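PDB 2EAE: alpha-fucosidase from Bifidobacterium bifidum, which acts as a 1,2-alpha-L-fucosidase, probably releasing fucose from glycans through the catalytic domain held in this chain. Local coordinates for residues E95-N100 / N122-E127; S394-I399 / T412-D417; Q425-P430 / Q764-F769. The protein carries 1 engineered substitution. One frame throughout, in Å; residues are numbered along the deposited sequence.

Contact 1 (E95-N100 / N122-E127); sequences ETKGQN and NLTGGE
The short helix 95-98 is tied to the loop 122-127 by Lys97, which bonds Thr124 and Glu127. Both pieces belong to the N-terminal part of the chain that resembles family 65 glycosyl hydrolases. The Lys97 chain runs out nearly straight beyond CG (chi2 172°), and this carries the ammonium group over the loop. There Lys97 NZ gives a hydrogen bond to Thr124 OG1 at 2.8 Å. Lys97 NZ also forms a salt bridge with Glu127 OE1 at 2.9 Å, using the anti lone pair of that oxygen. Lys97 and Glu127 come from opposite directions and meet at their charged ends. Glu127 OE1 also accepts from Asn94 ND2. The Thr124 hydroxyl accepts from Lys97 and donates to Gly121 O. These second partners probably help to hold the two acceptors in place. The aliphatic part of Lys97 also packs. Lys97 CB lies 3.3 Å from Asn122 O. Lys97 CG comes within 3.6 Å of Asn122 ND2, where the two side chains cross at about a right angle. Further out, CD of Lys97 passes 3.4 Å from Thr124 O, a carbonyl that is hydrogen-bonded to Tyr461 OH of helix 441-462. The contact is partly buried and lies at the edge of the molecule. Leu123 turns to helix 102-112, where it touches Thr103, Leu104 and Leu107. Gly125 and Gly126 form backbone hydrogen bonds with Gly495 and Gly92, respectively, and helix 129-132 follows the loop.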
loop_
_atom_site.group_PDB
_atom_site.type_symbol
_atom_site.label_atom_id
_atom_site.label_comp_id
_atom_site.label_asym_id
_atom_site.label_seq_id
_atom_site.Cartn_x
_atom_site.Cartn_y
_atom_site.Cartn_z
ATOM N N GLU A 95 -25.771 -8.135 14.885
ATOM C CA GLU A 95 -26.762 -9.146 14.461
ATOM C C GLU A 95 -28.175 -8.571 14.370
ATOM O O GLU A 95 -28.919 -8.922 13.478
ATOM C CB GLU A 95 -26.778 -10.360 15.381
ATOM C CG GLU A 95 -25.483 -11.145 15.450
ATOM C CD GLU A 95 -25.380 -12.023 16.700
ATOM O OE1 GLU A 95 -26.424 -12.483 17.247
ATOM O OE2 GLU A 95 -24.232 -12.256 17.140
ATOM N N THR A 96 -28.517 -7.670 15.294
ATOM C CA THR A 96 -29.861 -7.093 15.363
ATOM C C THR A 96 -30.199 -6.217 14.134
ATOM O O THR A 96 -31.366 -6.031 13.794
ATOM C CB THR A 96 -30.087 -6.296 16.695
ATOM O OG1 THR A 96 -29.366 -5.069 16.651
ATOM C CG2 THR A 96 -29.643 -7.105 17.958
ATOM N N LYS A 97 -29.167 -5.682 13.472
ATOM C CA LYS A 97 -29.324 -4.891 12.254
ATOM C C LYS A 97 -29.318 -5.740 10.986
ATOM O O LYS A 97 -30.136 -5.536 10.056
ATOM C CB LYS A 97 -28.229 -3.824 12.174
ATOM C CG LYS A 97 -28.400 -2.651 13.137
ATOM C CD LYS A 97 -27.159 -1.736 13.114
ATOM C CE LYS A 97 -27.474 -0.335 13.639
ATOM N NZ LYS A 97 -26.276 0.570 13.691
ATOM N N GLY A 98 -28.395 -6.697 10.931
ATOM C CA GLY A 98 -28.222 -7.485 9.716
ATOM C C GLY A 98 -29.319 -8.533 9.506
ATOM O O GLY A 98 -29.670 -8.861 8.363
ATOM N N GLN A 99 -29.823 -9.096 10.607
ATOM C CA GLN A 99 -30.882 -10.139 10.536
ATOM C C GLN A 99 -30.522 -11.271 9.565
ATOM O O GLN A 99 -31.335 -11.676 8.740
ATOM C CB GLN A 99 -32.233 -9.516 10.139
ATOM C CG GLN A 99 -32.814 -8.577 11.186
ATOM C CD GLN A 99 -32.972 -9.286 12.524
ATOM O OE1 GLN A 99 -33.499 -10.401 12.592
ATOM N NE2 GLN A 99 -32.507 -8.652 13.581
ATOM N N ASN A 100 -29.288 -11.767 9.667
ATOM C CA ASN A 100 -28.816 -12.839 8.801
ATOM C C ASN A 100 -29.184 -12.665 7.345
ATOM O O ASN A 100 -29.658 -13.606 6.721
ATOM C CB ASN A 100 -29.315 -14.201 9.309
ATOM C CG ASN A 100 -28.781 -14.541 10.703
ATOM O OD1 ASN A 100 -27.635 -14.218 11.056
ATOM N ND2 ASN A 100 -29.619 -15.175 11.504
ATOM N N ASN A 122 -29.888 0.230 8.550
ATOM C CA ASN A 122 -29.551 -1.005 9.234
ATOM C C ASN A 122 -28.506 -1.853 8.506
ATOM O O ASN A 122 -28.182 -2.966 8.943
ATOM C CB ASN A 122 -30.816 -1.818 9.569
ATOM C CG ASN A 122 -31.619 -1.189 10.703
ATOM O OD1 ASN A 122 -32.839 -1.212 10.704
ATOM N ND2 ASN A 122 -30.923 -0.606 11.657
ATOM N N LEU A 123 -27.961 -1.321 7.415
ATOM C CA LEU A 123 -26.714 -1.889 6.873
ATOM C C LEU A 123 -25.486 -1.179 7.437
ATOM O O LEU A 123 -24.672 -0.622 6.682
ATOM C CB LEU A 123 -26.713 -1.895 5.340
ATOM C CG LEU A 123 -27.845 -2.705 4.690
ATOM C CD1 LEU A 123 -27.693 -2.581 3.200
ATOM C CD2 LEU A 123 -27.873 -4.159 5.093
ATOM N N THR A 124 -25.363 -1.254 8.774
ATOM C CA THR A 124 -24.330 -0.600 9.548
ATOM C C THR A 124 -23.900 -1.494 10.708
ATOM O O THR A 124 -24.541 -2.518 11.015
ATOM C CB THR A 124 -24.778 0.796 10.099
ATOM O OG1 THR A 124 -25.913 0.613 10.951
ATOM C CG2 THR A 124 -25.180 1.739 8.943
ATOM N N GLY A 125 -22.812 -1.111 11.340
ATOM C CA GLY A 125 -22.198 -1.893 12.419
ATOM C C GLY A 125 -21.036 -1.141 13.017
ATOM O O GLY A 125 -20.917 0.054 12.851
ATOM N N GLY A 126 -20.211 -1.830 13.791
ATOM C CA GLY A 126 -18.968 -1.252 14.287
ATOM C C GLY A 126 -19.133 -0.033 15.168
ATOM O O GLY A 126 -18.343 0.913 15.098
ATOM N N GLU A 127 -20.164 -0.059 16.011
ATOM C CA GLU A 127 -20.547 1.122 16.797
ATOM C C GLU A 127 -19.642 1.468 17.999
ATOM O O GLU A 127 -19.567 2.628 18.408
ATOM C CB GLU A 127 -22.025 0.997 17.237
ATOM C CG GLU A 127 -23.021 0.742 16.099
ATOM C CD GLU A 127 -23.333 -0.757 15.848
ATOM O OE1 GLU A 127 -24.340 -1.035 15.156
ATOM O OE2 GLU A 127 -22.595 -1.651 16.332
#

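Contact 2 (S394-I399 / T412-D417); sequences SNLQGI and TPWGSD. With FUL (beta-L-fucopyranose), chain D; GLC (alpha-D-glucopyranose), chain B; GAL (beta-D-galactopyranose), chain C.
Two torsions bring Asn395 and Ser416 together. Asn395 holds CG between its backbone N and carbonyl carbon (chi1 62°), and Ser416 swings OG away from its own N (chi1 -172°). The amide oxygen and the hydroxyl then meet in a weak hydrogen bond, 3.0 Å from Ser416 OG to Asn395 OD1. Asn395 OD1 also accepts from Gln397 N at 2.8 Å, in the carbonyl plane, which makes an Asx turn. It sits within a type I beta turn from Asn395 to Gly398. One residue on, Leu396 N gives a backbone hydrogen bond to Asp417 O at 2.9 Å. The Leu396 and Asp417 side chains lie side by side and point the same way. Leu396 CD1 touches both Asp417 OD1 and Trp414 CB, at 3.4 Å each. This branch also faces the methyl group of the bound fucose. The Trp414 indole lines the sugar site. Fucose C6 lies over one face toward the rim, 3.6 Å from Trp414 CD2. At the ring edge, Trp414 NE1 donates a nearly straight hydrogen bond (164°) to glucose O4 at 2.9 Å. That oxygen joins the glucose to galactose C1, so the two sugars are one lactose unit. The indole therefore touches lactose at its edge and fucose on its face. The fucose is hydrogen-bonded by His760, His678, Arg677 and Trp722. Both segments lie in the long loop between helix 364-385 and strand 418-419. Ser394 and Ile399 pack on Ser385 at the end of that helix, and Asn395 and Leu396 touch Phe418 and His419 of the strand.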
loop_
_atom_site.group_PDB
_atom_site.type_symbol
_atom_site.label_atom_id
_atom_site.label_comp_id
_atom_site.label_asym_id
_atom_site.label_seq_id
_atom_site.Cartn_x
_atom_site.Cartn_y
_atom_site.Cartn_z
ATOM N N SER A 394 1.496 -3.043 5.635
ATOM C CA SER A 394 1.565 -1.593 5.868
ATOM C C SER A 394 0.158 -1.039 6.132
ATOM O O SER A 394 -0.844 -1.445 5.503
ATOM C CB SER A 394 2.241 -0.891 4.698
ATOM O OG SER A 394 1.695 -1.330 3.453
ATOM N N ASN A 395 0.069 -0.164 7.128
ATOM C CA ASN A 395 -1.218 0.469 7.451
ATOM C C ASN A 395 -1.233 1.886 6.841
ATOM O O ASN A 395 -0.360 2.220 6.037
ATOM C CB ASN A 395 -1.482 0.450 8.974
ATOM C CG ASN A 395 -0.436 1.229 9.784
ATOM O OD1 ASN A 395 -0.055 2.356 9.436
ATOM N ND2 ASN A 395 -0.035 0.668 10.937
ATOM N N LEU A 396 -2.211 2.714 7.212
ATOM C CA LEU A 396 -2.294 4.081 6.682
ATOM C C LEU A 396 -1.013 4.893 6.805
ATOM O O LEU A 396 -0.833 5.839 6.060
ATOM C CB LEU A 396 -3.464 4.856 7.319
ATOM C CG LEU A 396 -4.901 4.531 6.917
ATOM C CD1 LEU A 396 -5.836 5.477 7.636
ATOM C CD2 LEU A 396 -5.117 4.732 5.411
ATOM N N GLN A 397 -0.155 4.556 7.776
ATOM C CA GLN A 397 1.117 5.269 7.975
ATOM C C GLN A 397 2.344 4.366 7.825
ATOM O O GLN A 397 3.438 4.728 8.234
ATOM C CB GLN A 397 1.116 5.985 9.330
ATOM C CG GLN A 397 0.036 7.039 9.375
ATOM C CD GLN A 397 -0.061 7.756 10.699
ATOM O OE1 GLN A 397 0.905 7.808 11.480
ATOM N NE2 GLN A 397 -1.212 8.326 10.952
ATOM N N GLY A 398 2.141 3.211 7.185
ATOM C CA GLY A 398 3.207 2.227 7.023
ATOM C C GLY A 398 3.301 1.488 8.331
ATOM O O GLY A 398 2.478 0.618 8.613
ATOM N N ILE A 399 4.324 1.817 9.112
ATOM C CA ILE A 399 4.384 1.451 10.527
ATOM C C ILE A 399 4.729 2.638 11.430
ATOM O O ILE A 399 4.894 2.468 12.635
ATOM C CB ILE A 399 5.433 0.341 10.801
ATOM C CG1 ILE A 399 6.827 0.779 10.322
ATOM C CG2 ILE A 399 4.965 -1.003 10.170
ATOM C CD1 ILE A 399 7.937 -0.186 10.760
ATOM N N THR A 412 -5.642 9.505 16.675
ATOM C CA THR A 412 -4.899 9.128 15.484
ATOM C C THR A 412 -5.824 9.185 14.271
ATOM O O THR A 412 -6.926 8.594 14.276
ATOM C CB THR A 412 -4.257 7.751 15.662
ATOM O OG1 THR A 412 -3.282 7.838 16.707
ATOM C CG2 THR A 412 -3.544 7.283 14.395
ATOM N N PRO A 413 -5.389 9.897 13.221
ATOM C CA PRO A 413 -6.288 10.115 12.087
ATOM C C PRO A 413 -6.645 8.771 11.405
ATOM O O PRO A 413 -5.766 8.010 11.004
ATOM C CB PRO A 413 -5.484 11.009 11.148
ATOM C CG PRO A 413 -4.110 10.973 11.604
ATOM C CD PRO A 413 -4.054 10.485 13.010
ATOM N N TRP A 414 -7.937 8.494 11.346
ATOM C CA TRP A 414 -8.452 7.248 10.781
ATOM C C TRP A 414 -7.817 6.027 11.399
ATOM O O TRP A 414 -7.731 4.944 10.776
ATOM C CB TRP A 414 -8.297 7.238 9.258
ATOM C CG TRP A 414 -8.898 8.402 8.631
ATOM C CD1 TRP A 414 -10.217 8.653 8.486
ATOM C CD2 TRP A 414 -8.206 9.515 8.063
ATOM N NE1 TRP A 414 -10.401 9.860 7.871
ATOM C CE2 TRP A 414 -9.178 10.400 7.577
ATOM C CE3 TRP A 414 -6.841 9.820 7.862
ATOM C CZ2 TRP A 414 -8.847 11.604 6.943
ATOM C CZ3 TRP A 414 -6.510 11.006 7.227
ATOM C CH2 TRP A 414 -7.503 11.886 6.772
ATOM N N GLY A 415 -7.349 6.202 12.632
ATOM C CA GLY A 415 -6.767 5.150 13.418
ATOM C C GLY A 415 -5.489 4.574 12.872
ATOM O O GLY A 415 -5.017 3.523 13.345
ATOM N N SER A 416 -4.895 5.269 11.895
ATOM C CA SER A 416 -3.805 4.704 11.101
ATOM C C SER A 416 -4.093 3.236 10.757
ATOM O O SER A 416 -3.218 2.386 10.931
ATOM C CB SER A 416 -2.487 4.828 11.854
ATOM O OG SER A 416 -1.373 4.463 11.039
ATOM N N ASP A 417 -5.311 2.966 10.281
ATOM C CA ASP A 417 -5.851 1.616 10.161
ATOM C C ASP A 417 -5.577 0.963 8.804
ATOM O O ASP A 417 -4.666 1.348 8.108
ATOM C CB ASP A 417 -7.367 1.582 10.505
ATOM C CG ASP A 417 -8.264 2.380 9.509
ATOM O OD1 ASP A 417 -7.796 2.812 8.426
ATOM O OD2 ASP A 417 -9.473 2.572 9.812
HETATM C C1 FUL D . -11.053 7.432 2.795
HETATM C C2 FUL D . -10.796 8.766 2.063
HETATM O O2 FUL D . -12.053 9.307 1.597
HETATM C C3 FUL D . -10.052 9.825 2.909
HETATM O O3 FUL D . -9.513 10.842 2.034
HETATM C C4 FUL D . -8.901 9.201 3.700
HETATM O O4 FUL D . -7.963 8.755 2.714
HETATM C C5 FUL D . -9.409 8.007 4.510
HETATM C C6 FUL D . -8.304 7.287 5.283
HETATM O O5 FUL D . -9.972 7.041 3.633
HETATM O O1 FUL D . -11.215 6.326 1.885
HETATM C C1 GLC B . -13.851 14.950 7.419
HETATM C C2 GLC B . -13.761 14.012 8.635
HETATM C C3 GLC B . -13.060 12.695 8.351
HETATM C C4 GLC B . -13.551 12.112 7.040
HETATM C C5 GLC B . -13.131 13.100 5.961
HETATM C C6 GLC B . -13.491 12.580 4.581
HETATM O O1 GLC B . -12.806 15.900 7.414
HETATM O O2 GLC B . -13.070 14.592 9.718
HETATM O O3 GLC B . -13.391 11.857 9.422
HETATM O O4 GLC B . -12.968 10.844 6.804
HETATM O O5 GLC B . -13.849 14.309 6.142
HETATM O O6 GLC B . -14.889 12.754 4.440
HETATM C C1 GAL C . -13.833 9.729 6.770
HETATM C C2 GAL C . -13.259 8.664 5.821
HETATM C C3 GAL C . -14.103 7.380 5.869
HETATM C C4 GAL C . -14.220 6.921 7.334
HETATM C C5 GAL C . -14.805 8.058 8.184
HETATM C C6 GAL C . -14.793 7.665 9.646
HETATM O O2 GAL C . -13.103 9.153 4.510
HETATM O O3 GAL C . -13.426 6.407 5.111
HETATM O O4 GAL C . -12.941 6.584 7.817
HETATM O O5 GAL C . -13.968 9.193 8.060
HETATM O O6 GAL C . -15.569 8.614 10.364
#

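Contact 3 (Q425-P430 / Q764-F769); sequences QMNYWP and QIAGNF. Engineered in segment 764-769: Ala766 (natural residue Asp).
The Asn427 and Phe769 side chains cross at a slant, with the amide and ring planes 69° apart. Asn427 OD1 comes to 3.4 Å from Phe769 CD2. The backbone carbonyl of the same asparagine lies over one face of the ring, with Asn427 O 3.6 Å from Phe769 CG. The phenyl ring is thus met by side chain and main chain of one residue. Asn427 OD1 also rests 3.4 Å from Ala766 CA. The other end of the amide, ND2, is hydrogen-bonded to Asn395 O, which would help fix the rotation of the group. Asn427 and Ile765 cross at about a right angle, and Ile765 CG2 is 3.8 Å from Asn427 OD1. On the Met426 side the contact reaches Ala766. Met426 extends through CG and bends only at its last torsion (chi3 -49°). Met426 SD lies 3.2 Å from Ala766 O and 3.8 Å from Ala766 CB. Ala766 is an engineered residue; the natural one is Asp. Pro430 closes the other end, where its CG lies 3.4 Å from Phe769 O. All the touching residues are buried. The contact is mainly van der Waals, with Met426 SD meeting Ala766 O nearly in line with its CE-SD bond, consistent with a weak sulfur-carbonyl interaction. It lies near the centre of the chain, in the family 95 catalytic domain, an (alpha/alpha)6 barrel. Phe769 packs on Leu381 and Thr382 of helix 364-385. Gln425, Tyr428 and Trp429 touch helix 506-521, and Pro430 reaches Thr772 and Ser773 further along helix 766-779.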
loop_
_atom_site.group_PDB
_atom_site.type_symbol
_atom_site.label_atom_id
_atom_site.label_comp_id
_atom_site.label_asym_id
_atom_site.label_seq_id
_atom_site.Cartn_x
_atom_site.Cartn_y
_atom_site.Cartn_z
ATOM N N GLN A 425 -5.088 -0.869 -0.826
ATOM C CA GLN A 425 -4.808 -1.241 -2.213
ATOM C C GLN A 425 -3.622 -0.448 -2.756
ATOM O O GLN A 425 -2.750 -1.024 -3.438
ATOM C CB GLN A 425 -6.025 -0.944 -3.083
ATOM C CG GLN A 425 -7.189 -1.913 -2.873
ATOM C CD GLN A 425 -8.122 -1.548 -1.701
ATOM O OE1 GLN A 425 -7.986 -0.487 -1.076
ATOM N NE2 GLN A 425 -9.149 -2.370 -1.485
ATOM N N MET A 426 -3.616 0.888 -2.528
ATOM C CA MET A 426 -2.552 1.736 -3.059
ATOM C C MET A 426 -1.194 1.344 -2.470
ATOM O O MET A 426 -0.152 1.387 -3.191
ATOM C CB MET A 426 -2.851 3.231 -2.848
ATOM C CG MET A 426 -1.869 4.147 -3.638
ATOM S SD MET A 426 -2.322 5.896 -3.486
ATOM C CE MET A 426 -4.051 5.861 -3.846
ATOM N N ASN A 427 -1.198 0.985 -1.186
ATOM C CA ASN A 427 0.036 0.552 -0.510
ATOM C C ASN A 427 0.740 -0.547 -1.279
ATOM O O ASN A 427 1.987 -0.600 -1.261
ATOM C CB ASN A 427 -0.219 0.066 0.929
ATOM C CG ASN A 427 -0.394 1.216 1.905
ATOM O OD1 ASN A 427 -0.600 2.340 1.511
ATOM N ND2 ASN A 427 -0.299 0.922 3.198
ATOM N N TYR A 428 -0.050 -1.370 -1.964
ATOM C CA TYR A 428 0.451 -2.528 -2.685
ATOM C C TYR A 428 0.335 -2.456 -4.189
ATOM O O TYR A 428 0.400 -3.484 -4.852
ATOM C CB TYR A 428 -0.149 -3.819 -2.110
ATOM C CG TYR A 428 0.386 -4.066 -0.711
ATOM C CD1 TYR A 428 1.612 -4.735 -0.504
ATOM C CD2 TYR A 428 -0.317 -3.576 0.410
ATOM C CE1 TYR A 428 2.111 -4.935 0.789
ATOM C CE2 TYR A 428 0.175 -3.754 1.698
ATOM C CZ TYR A 428 1.408 -4.414 1.864
ATOM O OH TYR A 428 1.908 -4.619 3.121
ATOM N N TRP A 429 0.196 -1.256 -4.737
ATOM C CA TRP A 429 0.314 -1.094 -6.195
ATOM C C TRP A 429 1.726 -1.236 -6.800
ATOM O O TRP A 429 1.848 -1.791 -7.905
ATOM C CB TRP A 429 -0.315 0.215 -6.668
ATOM C CG TRP A 429 -1.817 0.232 -6.619
ATOM C CD1 TRP A 429 -2.640 -0.834 -6.511
ATOM C CD2 TRP A 429 -2.659 1.390 -6.665
ATOM N NE1 TRP A 429 -3.947 -0.423 -6.488
ATOM C CE2 TRP A 429 -3.990 0.937 -6.563
ATOM C CE3 TRP A 429 -2.417 2.769 -6.819
ATOM C CZ2 TRP A 429 -5.105 1.812 -6.603
ATOM C CZ3 TRP A 429 -3.540 3.645 -6.830
ATOM C CH2 TRP A 429 -4.853 3.147 -6.705
ATOM N N PRO A 430 2.776 -0.715 -6.140
ATOM C CA PRO A 430 4.085 -0.853 -6.814
ATOM C C PRO A 430 4.843 -2.113 -6.418
ATOM O O PRO A 430 5.981 -2.295 -6.851
ATOM C CB PRO A 430 4.847 0.346 -6.285
ATOM C CG PRO A 430 4.346 0.475 -4.797
ATOM C CD PRO A 430 2.882 0.041 -4.857
ATOM N N GLN A 764 -0.108 10.542 5.193
ATOM C CA GLN A 764 -0.777 9.273 4.854
ATOM C C GLN A 764 0.156 8.670 3.821
ATOM O O GLN A 764 0.476 9.320 2.830
ATOM C CB GLN A 764 -2.146 9.530 4.206
ATOM C CG GLN A 764 -3.211 10.121 5.139
ATOM C CD GLN A 764 -3.703 9.113 6.140
ATOM O OE1 GLN A 764 -3.262 9.090 7.306
ATOM N NE2 GLN A 764 -4.582 8.234 5.689
ATOM N N ILE A 765 0.522 7.415 4.003
ATOM C CA ILE A 765 1.639 6.839 3.225
ATOM C C ILE A 765 1.218 6.380 1.828
ATOM O O ILE A 765 2.067 6.247 0.978
ATOM C CB ILE A 765 2.326 5.688 3.982
ATOM C CG1 ILE A 765 3.788 5.480 3.490
ATOM C CG2 ILE A 765 1.463 4.425 3.919
ATOM C CD1 ILE A 765 4.558 4.464 4.371
ATOM N N ALA A 766 -0.075 6.107 1.603
ATOM C CA ALA A 766 -0.548 5.568 0.322
ATOM C C ALA A 766 -0.036 6.342 -0.895
ATOM O O ALA A 766 0.424 5.744 -1.842
ATOM C CB ALA A 766 -2.119 5.473 0.298
ATOM N N GLY A 767 -0.087 7.662 -0.869
ATOM C CA GLY A 767 0.415 8.416 -1.992
ATOM C C GLY A 767 1.899 8.233 -2.313
ATOM O O GLY A 767 2.282 8.409 -3.461
ATOM N N ASN A 768 2.734 7.968 -1.307
ATOM C CA ASN A 768 4.146 7.609 -1.581
ATOM C C ASN A 768 4.205 6.328 -2.427
ATOM O O ASN A 768 4.983 6.240 -3.399
ATOM C CB ASN A 768 4.905 7.364 -0.257
ATOM C CG ASN A 768 5.300 8.685 0.434
ATOM O OD1 ASN A 768 6.208 9.413 -0.034
ATOM N ND2 ASN A 768 4.643 8.983 1.534
ATOM N N PHE A 769 3.400 5.346 -2.043
ATOM C CA PHE A 769 3.369 4.069 -2.773
ATOM C C PHE A 769 2.730 4.276 -4.147
ATOM O O PHE A 769 3.166 3.653 -5.172
ATOM C CB PHE A 769 2.663 2.988 -1.941
ATOM C CG PHE A 769 3.354 2.661 -0.626
ATOM C CD1 PHE A 769 4.730 2.378 -0.586
ATOM C CD2 PHE A 769 2.642 2.620 0.557
ATOM C CE1 PHE A 769 5.376 2.038 0.628
ATOM C CE2 PHE A 769 3.273 2.276 1.766
ATOM C CZ PHE A 769 4.652 1.976 1.800
#

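Contacts 2 and 3 are neighbours in the catalytic domain, with centres about 12 Å apart. They touch directly. Leu396 O and Ile765 N lie 2.9 Å apart in a probable hydrogen bond, and Ser394 N and Tyr428 OH form another at 3.0 Å. Leu396 and Trp414 of contact 2 and Gln764 of contact 3 are parts of one fucose pocket. The Ala766 side chain is about 7 Å from the bound beta-fucose. The Asn395 side chain is about 7 Å from a calcium ion. Contact 1 stands apart, its centre about 26 Å from that of contact 2 and about 31 Å from that of contact 3. Its Thr124 side chain is still about 12 Å from the bound galactose.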